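Local atomic coordinates of 2,3,4,5-tetrahydropyridine-2,6-dicarboxylate N-succinyltransferase (Campylobacter jejuni, PDB entry 2RIJ), a protein that probably catalyses the succinyl-CoA-dependent conversion of cyclic tetrahydrodipicolinate into acyclic N-succinyl-L-2-amino-6-oxopimelate, a step in lysine biosynthesis. Residues T218-S223 with T236-G241; P206-H211 with S224-G229; E17-Y22 with M63-M68. One frame throughout, in Å; residues are numbered along the deposited sequence.

In the fold
Interactions 1 and 2 are buried neighbours, their centres 11 Å apart, and their segments alternate along the chain (206-211, 218-223, 224-229, 236-241); they touch each other where Ile220 packs on Phe208 and Lys225 NZ meets Pro240 O. Both also reach other subunits. Interaction 1 is a regular parallel strand pair with sorted faces, whereas interaction 2 joins two loops by a single backbone bridge and uses more varied side-chain packing. Interaction 3, in the N-terminal region, lies about 29 Å from interaction 1 and about 19 Å from interaction 2 at the nearest atoms. It is only partly buried, lacks backbone bonds between its segments, and relies on a salt bridge with apolar neighbours.

Interaction 1 of 3, residues T218-S223 with T236-G241; sequences TRILES and TTIMPG
Arg219 and Thr237 leave their strands with matching first torsions: Arg219 CG is anti to its carbonyl carbon (chi1 -56°), and Thr237 OG1 takes the same position, leaving Thr237 CG2 beside the carbonyl carbon. Both start out beside the backbone N, and with Arg219 bent at chi3 (-72°) the two side chains lie side by side. Thr237 CG2 lies 3.6 Å above one face of the Arg219 guanidinium, offset toward its rim. Arg219 NH2 reaches Thr237 OG1 at 3.2 Å, but the N-H...O angle of 121° makes this bond weak. A water in the guanidinium plane accepts from Arg219 NE and also pairs with Thr237 OG1, while Arg219 NH1 forms a salt bridge with Asp203 of the second subunit. Both strands belong to a left-handed parallel beta-helix, the fold of hexapeptide-repeat acyltransferases. Arg219 pairs with Thr237 and Ile220 with Ile238 in parallel register; Ile238 N donates to Arg219 O at 2.9 Å, and Leu221 N to Ile238 O, also at 2.9 Å. Ile220 and Ile238 occupy the face opposite Arg219 and Thr237, their CG1 atoms 4.2 Å apart. Past the strands, Leu221 CB packs on Pro240 CD (3.7 Å), and Leu221 CD2 lies 3.8 Å from CE of selenomethionine Met239. The Met239 side chain comes within about 4 Å of that of Glu258, the predicted acyl-anhydride residue.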
loop_
_atom_site.group_PDB
_atom_site.type_symbol
_atom_site.label_atom_id
_atom_site.label_comp_id
_atom_site.label_asym_id
_atom_site.label_seq_id
_atom_site.Cartn_x
_atom_site.Cartn_y
_atom_site.Cartn_z
ATOM N N THR A 218 13.320 -18.747 -41.113
ATOM C CA THR A 218 12.207 -18.991 -40.206
ATOM C C THR A 218 12.401 -20.330 -39.566
ATOM O O THR A 218 12.695 -21.347 -40.216
ATOM C CB THR A 218 10.889 -18.918 -40.939
ATOM O OG1 THR A 218 10.768 -17.615 -41.475
ATOM C CG2 THR A 218 9.697 -19.238 -40.041
ATOM N N ARG A 219 12.271 -20.337 -38.253
ATOM C CA ARG A 219 12.452 -21.585 -37.474
ATOM C C ARG A 219 11.250 -21.902 -36.617
ATOM O O ARG A 219 10.679 -21.003 -35.981
ATOM C CB ARG A 219 13.692 -21.436 -36.628
ATOM C CG ARG A 219 14.918 -21.100 -37.467
ATOM C CD ARG A 219 16.197 -21.063 -36.649
ATOM N NE ARG A 219 16.238 -19.894 -35.779
ATOM C CZ ARG A 219 16.729 -19.813 -34.552
ATOM N NH1 ARG A 219 17.224 -20.858 -33.891
ATOM N NH2 ARG A 219 16.707 -18.630 -33.959
ATOM N N ILE A 220 10.883 -23.184 -36.573
ATOM C CA ILE A 220 9.797 -23.666 -35.740
ATOM C C ILE A 220 10.364 -24.871 -35.054
ATOM O O ILE A 220 10.596 -25.941 -35.693
ATOM C CB ILE A 220 8.586 -24.078 -36.563
ATOM C CG1 ILE A 220 8.005 -22.887 -37.312
ATOM C CG2 ILE A 220 7.579 -24.826 -35.697
ATOM C CD1 ILE A 220 6.997 -23.284 -38.436
ATOM N N LEU A 221 10.652 -24.742 -33.774
ATOM C CA LEU A 221 11.445 -25.801 -33.065
ATOM C C LEU A 221 10.638 -27.005 -32.619
ATOM O O LEU A 221 11.200 -27.969 -32.109
ATOM C CB LEU A 221 12.253 -25.207 -31.888
ATOM C CG LEU A 221 13.635 -24.650 -32.257
ATOM C CD1 LEU A 221 13.498 -23.452 -33.168
ATOM C CD2 LEU A 221 14.459 -24.338 -30.970
ATOM N N GLU A 222 9.331 -26.963 -32.847
ATOM C CA GLU A 222 8.457 -28.094 -32.584
ATOM C C GLU A 222 7.138 -27.884 -33.310
ATOM O O GLU A 222 6.431 -26.886 -33.091
ATOM C CB GLU A 222 8.217 -28.305 -31.079
ATOM C CG GLU A 222 7.115 -29.331 -30.691
ATOM C CD GLU A 222 7.066 -30.615 -31.572
ATOM O OE1 GLU A 222 8.166 -31.132 -31.929
ATOM O OE2 GLU A 222 5.936 -31.112 -31.933
ATOM N N SER A 223 6.818 -28.831 -34.183
ATOM C CA SER A 223 5.633 -28.750 -35.024
ATOM C C SER A 223 4.318 -28.594 -34.262
ATOM O O SER A 223 3.477 -27.874 -34.702
ATOM C CB SER A 223 5.510 -29.972 -35.963
ATOM O OG SER A 223 4.422 -29.829 -36.881
ATOM N N THR A 236 10.820 -15.185 -38.368
ATOM C CA THR A 236 10.289 -15.552 -37.044
ATOM C C THR A 236 10.909 -16.843 -36.491
ATOM O O THR A 236 11.201 -17.763 -37.262
ATOM C CB THR A 236 8.753 -15.694 -37.185
ATOM O OG1 THR A 236 8.220 -14.400 -37.546
ATOM C CG2 THR A 236 8.042 -16.216 -35.886
ATOM N N THR A 237 11.081 -16.912 -35.167
ATOM C CA THR A 237 11.486 -18.114 -34.423
ATOM C C THR A 237 10.399 -18.479 -33.422
ATOM O O THR A 237 9.982 -17.654 -32.588
ATOM C CB THR A 237 12.818 -17.902 -33.672
ATOM O OG1 THR A 237 13.821 -17.470 -34.602
ATOM C CG2 THR A 237 13.303 -19.161 -32.949
ATOM N N ILE A 238 9.925 -19.702 -33.512
ATOM C CA ILE A 238 9.041 -20.287 -32.484
ATOM C C ILE A 238 9.834 -21.295 -31.653
ATOM O O ILE A 238 10.224 -22.391 -32.120
ATOM C CB ILE A 238 7.813 -20.998 -33.073
ATOM C CG1 ILE A 238 7.153 -20.130 -34.199
ATOM C CG2 ILE A 238 6.807 -21.367 -31.972
ATOM C CD1 ILE A 238 6.678 -18.738 -33.685
HETATM N N MSE A 239 10.024 -20.952 -30.403
HETATM C CA MSE A 239 10.769 -21.818 -29.446
HETATM C C MSE A 239 9.767 -22.822 -28.923
HETATM O O MSE A 239 8.568 -22.570 -28.985
HETATM C CB MSE A 239 11.377 -21.032 -28.307
HETATM C CG MSE A 239 12.431 -20.036 -28.729
HETATM SE SE MSE A 239 13.955 -20.816 -29.624
HETATM C CE MSE A 239 14.801 -21.889 -28.119
ATOM N N PRO A 240 10.242 -23.995 -28.431
ATOM C CA PRO A 240 9.299 -25.063 -28.069
ATOM C C PRO A 240 8.770 -25.158 -26.648
ATOM O O PRO A 240 7.775 -25.865 -26.442
ATOM C CB PRO A 240 10.099 -26.335 -28.393
ATOM C CG PRO A 240 11.489 -25.979 -28.242
ATOM C CD PRO A 240 11.632 -24.478 -28.364
ATOM N N GLY A 241 9.371 -24.468 -25.684
ATOM C CA GLY A 241 9.037 -24.643 -24.279
ATOM C C GLY A 241 7.569 -24.456 -23.913
ATOM O O GLY A 241 6.967 -25.335 -23.340
HETATM O O HOH W 1 14.809 -17.695 -37.267
#

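Interaction 2 of 3, residues P206-H211 with S224-G229; sequences PRFLAH and SKVRMG
The guanidinium of Arg207 has Ser224 CB over one face, 3.3 Å above the plane and displaced toward the rim. The Phe208 ring has Arg227 O at its edge, near its plane, and meets Val226 CG1 obliquely; Val226 CG1 also lies 3.5 Å from Phe208 CB. At the edge of the His211 ring, in plane, is Arg207 O. SE of selenomethionine Met228 lies 4.7 Å from the His211 centroid, 50° off the normal; the Met228 side chain crosses His211 at about a right angle, and Met228 CE lies 3.7 Å from His211 CB. Met228 CG, anti to the backbone N (chi1 -175°), comes near both Pro206 CG and His211 CD2, and Met228 CB packs on Pro206 CG at 3.8 Å.

One isolated backbone bridge, Arg207 with Arg227, joins the two loops. Its evidence is a pair of bonds: Met228 N to Pro206 O (3.0 Å) and Phe208 N to Val226 O (3.0 Å). Val226 O also accepts from a water that in turn accepts from Leu209 N at the 3-10 turn 208-210. The 224-229 loop bonds through its backbone to Val245, so the contact sets 206-211 against the start of the beta-helix, while Tyr146 of helix 138-149 bonds His211 ND1.

The Arg207 guanidinium touches Ser224 through the CB and CA carbons of the serine, with no hydrogen bond between the two side chains. Arg207 NH2 instead pairs with Glu222 OE1 and Leu221 O of the third subunit. Its charge is therefore probably balanced across the interface, leaving the contact with Ser224 to van der Waals forces.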
loop_
_atom_site.group_PDB
_atom_site.type_symbol
_atom_site.label_atom_id
_atom_site.label_comp_id
_atom_site.label_asym_id
_atom_site.label_seq_id
_atom_site.Cartn_x
_atom_site.Cartn_y
_atom_site.Cartn_z
ATOM N N PRO A 206 -4.807 -29.885 -38.756
ATOM C CA PRO A 206 -3.418 -30.344 -38.852
ATOM C C PRO A 206 -2.426 -29.256 -38.431
ATOM O O PRO A 206 -2.824 -28.136 -38.050
ATOM C CB PRO A 206 -3.292 -30.660 -40.342
ATOM C CG PRO A 206 -4.123 -29.644 -40.963
ATOM C CD PRO A 206 -5.258 -29.338 -40.053
ATOM N N ARG A 207 -1.156 -29.617 -38.426
ATOM C CA ARG A 207 -0.110 -28.716 -38.080
ATOM C C ARG A 207 0.396 -28.023 -39.352
ATOM O O ARG A 207 0.375 -28.583 -40.452
ATOM C CB ARG A 207 0.998 -29.459 -37.352
ATOM C CG ARG A 207 0.494 -29.952 -35.964
ATOM C CD ARG A 207 1.180 -31.081 -35.438
ATOM N NE ARG A 207 0.684 -31.435 -34.112
ATOM C CZ ARG A 207 1.284 -32.316 -33.358
ATOM N NH1 ARG A 207 2.353 -32.916 -33.807
ATOM N NH2 ARG A 207 0.837 -32.577 -32.166
ATOM N N PHE A 208 0.904 -26.828 -39.147
ATOM C CA PHE A 208 1.556 -25.994 -40.189
ATOM C C PHE A 208 2.621 -26.728 -40.981
ATOM O O PHE A 208 2.597 -26.681 -42.202
ATOM C CB PHE A 208 2.117 -24.748 -39.463
ATOM C CG PHE A 208 2.835 -23.740 -40.289
ATOM C CD1 PHE A 208 4.194 -23.890 -40.545
ATOM C CD2 PHE A 208 2.204 -22.529 -40.660
ATOM C CE1 PHE A 208 4.915 -22.899 -41.210
ATOM C CE2 PHE A 208 2.913 -21.545 -41.317
ATOM C CZ PHE A 208 4.282 -21.749 -41.625
ATOM N N LEU A 209 3.520 -27.456 -40.302
ATOM C CA LEU A 209 4.626 -28.086 -40.991
ATOM C C LEU A 209 4.207 -29.321 -41.806
ATOM O O LEU A 209 4.982 -29.829 -42.586
ATOM C CB LEU A 209 5.797 -28.368 -40.010
ATOM C CG LEU A 209 6.591 -27.132 -39.572
ATOM C CD1 LEU A 209 7.569 -27.579 -38.437
ATOM C CD2 LEU A 209 7.344 -26.453 -40.747
ATOM N N ALA A 210 2.956 -29.773 -41.658
ATOM C CA ALA A 210 2.470 -30.834 -42.523
ATOM C C ALA A 210 2.197 -30.239 -43.925
ATOM O O ALA A 210 2.002 -31.000 -44.898
ATOM C CB ALA A 210 1.191 -31.530 -41.936
ATOM N N HIS A 211 2.191 -28.914 -44.032
ATOM C CA HIS A 211 1.730 -28.230 -45.271
ATOM C C HIS A 211 2.634 -27.132 -45.844
ATOM O O HIS A 211 2.594 -26.898 -47.050
ATOM C CB HIS A 211 0.329 -27.637 -45.042
ATOM C CG HIS A 211 -0.712 -28.664 -44.790
ATOM N ND1 HIS A 211 -1.392 -29.308 -45.801
ATOM C CD2 HIS A 211 -1.152 -29.207 -43.629
ATOM C CE1 HIS A 211 -2.199 -30.210 -45.269
ATOM N NE2 HIS A 211 -2.055 -30.188 -43.957
ATOM N N SER A 224 4.116 -29.266 -33.129
ATOM C CA SER A 224 2.851 -29.173 -32.395
ATOM C C SER A 224 2.531 -27.721 -31.927
ATOM O O SER A 224 1.408 -27.405 -31.546
ATOM C CB SER A 224 2.887 -30.127 -31.194
ATOM O OG SER A 224 3.842 -29.701 -30.278
ATOM N N LYS A 225 3.522 -26.828 -31.977
ATOM C CA LYS A 225 3.352 -25.451 -31.493
ATOM C C LYS A 225 2.852 -24.444 -32.541
ATOM O O LYS A 225 2.614 -23.298 -32.194
ATOM C CB LYS A 225 4.650 -24.923 -30.912
ATOM C CG LYS A 225 5.221 -25.682 -29.705
ATOM C CD LYS A 225 4.109 -26.204 -28.771
ATOM C CE LYS A 225 4.664 -26.768 -27.440
ATOM N NZ LYS A 225 5.033 -25.614 -26.561
ATOM N N VAL A 226 2.729 -24.875 -33.789
ATOM C CA VAL A 226 2.188 -24.036 -34.875
ATOM C C VAL A 226 1.086 -24.773 -35.604
ATOM O O VAL A 226 1.325 -25.726 -36.365
ATOM C CB VAL A 226 3.292 -23.536 -35.827
ATOM C CG1 VAL A 226 2.721 -22.520 -36.872
ATOM C CG2 VAL A 226 4.447 -22.899 -35.038
ATOM N N ARG A 227 -0.143 -24.325 -35.373
ATOM C CA ARG A 227 -1.283 -24.888 -36.057
ATOM C C ARG A 227 -1.351 -24.433 -37.519
ATOM O O ARG A 227 -0.921 -23.322 -37.879
ATOM C CB ARG A 227 -2.539 -24.513 -35.308
ATOM C CG ARG A 227 -3.627 -25.573 -35.298
ATOM C CD ARG A 227 -4.741 -25.043 -34.433
ATOM N NE ARG A 227 -5.714 -26.059 -34.052
ATOM C CZ ARG A 227 -6.800 -25.814 -33.355
ATOM N NH1 ARG A 227 -7.048 -24.592 -32.973
ATOM N NH2 ARG A 227 -7.642 -26.779 -33.025
HETATM N N MSE A 228 -1.867 -25.311 -38.377
HETATM C CA MSE A 228 -2.200 -24.898 -39.747
HETATM C C MSE A 228 -3.172 -23.694 -39.752
HETATM O O MSE A 228 -4.091 -23.629 -38.945
HETATM C CB MSE A 228 -2.743 -26.103 -40.534
HETATM C CG MSE A 228 -3.022 -25.838 -42.011
HETATM SE SE MSE A 228 -1.462 -25.119 -42.920
HETATM C CE MSE A 228 -2.293 -25.055 -44.714
ATOM N N GLY A 229 -2.923 -22.727 -40.641
ATOM C CA GLY A 229 -3.574 -21.438 -40.613
ATOM C C GLY A 229 -2.817 -20.302 -39.897
ATOM O O GLY A 229 -3.252 -19.175 -39.965
HETATM O O HOH W 2 3.784 -27.062 -37.462
#

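Interaction 3 of 3, residues E17-Y22 with M63-M68; sequences EQKSGY and MLEAFM
Lys19 NZ and Glu65 OE1 form a salt bridge 2.7 Å long, the nitrogen lying on the syn side of OE1; Glu65 OE2 is farther from NZ, at 3.4 Å. Lys19 and Met68 also reach toward each other tip to tip, with Lys19 CD 3.9 Å from the selenium of this selenomethionine. Met68 CE stands at the edge of the Tyr22 ring, 4.3 Å from CD2, and Leu64 CD1 meets the same ring obliquely, 3.6 Å from OH. A bend at chi2 (67°) in Glu65 turns CD out of the line of the chain, toward Lys19, whereas the Lys19 chain is extended beyond CG. In the second shell, a type II turn from Lys19 to Tyr22 fixes the spacing of the two residues that reach helix 57-69. Tyr22 N closes it on Lys19 O at 3.1 Å, and Gly21 supplies the positive phi of 74°. Glu17 CA lies over one face of the Tyr22 ring, toward its rim. Farther out, Ile16 of helix 6-17 touches Tyr22, Glu65 and Met68; the turn and helix 6-17 both pack on helix 57-69, which also meets helix 87-96 and strand 124-129.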
loop_
_atom_site.group_PDB
_atom_site.type_symbol
_atom_site.label_atom_id
_atom_site.label_comp_id
_atom_site.label_asym_id
_atom_site.label_seq_id
_atom_site.Cartn_x
_atom_site.Cartn_y
_atom_site.Cartn_z
ATOM N N GLU A 17 -14.201 -17.130 -70.786
ATOM C CA GLU A 17 -14.502 -16.091 -69.822
ATOM C C GLU A 17 -15.722 -15.295 -70.274
ATOM O O GLU A 17 -16.329 -14.608 -69.466
ATOM C CB GLU A 17 -13.281 -15.180 -69.559
ATOM C CG GLU A 17 -12.156 -15.844 -68.773
ATOM C CD GLU A 17 -10.941 -14.932 -68.499
ATOM O OE1 GLU A 17 -10.837 -13.886 -69.175
ATOM O OE2 GLU A 17 -10.105 -15.267 -67.601
ATOM N N GLN A 18 -16.092 -15.405 -71.547
ATOM C CA GLN A 18 -17.302 -14.767 -72.071
ATOM C C GLN A 18 -18.523 -15.692 -71.941
ATOM O O GLN A 18 -19.635 -15.337 -72.348
ATOM C CB GLN A 18 -17.089 -14.294 -73.526
ATOM C CG GLN A 18 -17.248 -15.374 -74.586
ATOM C CD GLN A 18 -16.860 -14.945 -76.008
ATOM O OE1 GLN A 18 -17.143 -15.663 -76.969
ATOM N NE2 GLN A 18 -16.218 -13.787 -76.145
ATOM N N LYS A 19 -18.343 -16.872 -71.369
ATOM C CA LYS A 19 -19.485 -17.728 -71.098
ATOM C C LYS A 19 -20.360 -17.048 -70.064
ATOM O O LYS A 19 -19.903 -16.206 -69.276
ATOM C CB LYS A 19 -19.068 -19.111 -70.590
ATOM C CG LYS A 19 -18.557 -20.050 -71.691
ATOM C CD LYS A 19 -18.084 -21.397 -71.103
ATOM C CE LYS A 19 -17.921 -22.451 -72.172
ATOM N NZ LYS A 19 -18.153 -23.848 -71.680
ATOM N N SER A 20 -21.632 -17.429 -70.072
ATOM C CA SER A 20 -22.664 -16.707 -69.344
ATOM C C SER A 20 -22.475 -16.903 -67.854
ATOM O O SER A 20 -22.400 -18.034 -67.364
ATOM C CB SER A 20 -24.061 -17.197 -69.771
ATOM O OG SER A 20 -25.101 -16.417 -69.175
ATOM N N GLY A 21 -22.386 -15.781 -67.150
ATOM C CA GLY A 21 -22.202 -15.787 -65.709
ATOM C C GLY A 21 -20.805 -16.167 -65.238
ATOM O O GLY A 21 -20.569 -16.229 -64.033
ATOM N N TYR A 22 -19.874 -16.399 -66.167
ATOM C CA TYR A 22 -18.493 -16.702 -65.780
ATOM C C TYR A 22 -17.972 -15.658 -64.788
ATOM O O TYR A 22 -18.222 -14.463 -64.952
ATOM C CB TYR A 22 -17.574 -16.806 -66.994
ATOM C CG TYR A 22 -16.206 -17.291 -66.615
ATOM C CD1 TYR A 22 -15.226 -16.400 -66.180
ATOM C CD2 TYR A 22 -15.899 -18.632 -66.644
ATOM C CE1 TYR A 22 -13.945 -16.859 -65.770
ATOM C CE2 TYR A 22 -14.634 -19.098 -66.251
ATOM C CZ TYR A 22 -13.662 -18.194 -65.836
ATOM O OH TYR A 22 -12.438 -18.679 -65.469
HETATM N N MSE A 63 -9.213 -24.984 -66.340
HETATM C CA MSE A 63 -9.692 -26.012 -65.403
HETATM C C MSE A 63 -11.201 -26.036 -65.298
HETATM O O MSE A 63 -11.825 -27.082 -65.328
HETATM C CB MSE A 63 -9.159 -25.766 -63.985
HETATM C CG MSE A 63 -7.677 -25.934 -63.815
HETATM SE SE MSE A 63 -6.959 -27.595 -64.538
HETATM C CE MSE A 63 -8.303 -28.899 -63.950
ATOM N N LEU A 64 -11.793 -24.857 -65.146
ATOM C CA LEU A 64 -13.249 -24.730 -65.096
ATOM C C LEU A 64 -13.869 -25.235 -66.400
ATOM O O LEU A 64 -14.905 -25.929 -66.394
ATOM C CB LEU A 64 -13.648 -23.279 -64.844
ATOM C CG LEU A 64 -13.298 -22.810 -63.418
ATOM C CD1 LEU A 64 -13.474 -21.303 -63.312
ATOM C CD2 LEU A 64 -14.133 -23.590 -62.376
ATOM N N GLU A 65 -13.244 -24.885 -67.522
ATOM C CA GLU A 65 -13.720 -25.370 -68.820
ATOM C C GLU A 65 -13.611 -26.910 -68.980
ATOM O O GLU A 65 -14.431 -27.510 -69.643
ATOM C CB GLU A 65 -13.004 -24.647 -69.942
ATOM C CG GLU A 65 -13.406 -25.070 -71.342
ATOM C CD GLU A 65 -14.840 -24.708 -71.722
ATOM O OE1 GLU A 65 -15.524 -23.939 -70.998
ATOM O OE2 GLU A 65 -15.281 -25.191 -72.790
ATOM N N ALA A 66 -12.615 -27.546 -68.370
ATOM C CA ALA A 66 -12.512 -28.988 -68.432
ATOM C C ALA A 66 -13.791 -29.642 -67.883
ATOM O O ALA A 66 -14.271 -30.620 -68.418
ATOM C CB ALA A 66 -11.283 -29.467 -67.682
ATOM N N PHE A 67 -14.324 -29.065 -66.820
ATOM C CA PHE A 67 -15.512 -29.544 -66.164
ATOM C C PHE A 67 -16.735 -29.197 -66.989
ATOM O O PHE A 67 -17.573 -30.061 -67.232
ATOM C CB PHE A 67 -15.636 -28.934 -64.769
ATOM C CG PHE A 67 -14.589 -29.412 -63.797
ATOM C CD1 PHE A 67 -14.476 -30.735 -63.472
ATOM C CD2 PHE A 67 -13.746 -28.513 -63.188
ATOM C CE1 PHE A 67 -13.510 -31.165 -62.580
ATOM C CE2 PHE A 67 -12.765 -28.944 -62.256
ATOM C CZ PHE A 67 -12.659 -30.270 -61.985
HETATM N N MSE A 68 -16.813 -27.953 -67.444
HETATM C CA MSE A 68 -17.966 -27.527 -68.236
HETATM C C MSE A 68 -18.082 -28.320 -69.521
HETATM O O MSE A 68 -19.198 -28.664 -69.929
HETATM C CB MSE A 68 -17.903 -26.049 -68.525
HETATM C CG MSE A 68 -18.149 -25.218 -67.279
HETATM SE SE MSE A 68 -18.270 -23.300 -67.663
HETATM C CE MSE A 68 -16.356 -22.789 -67.833
#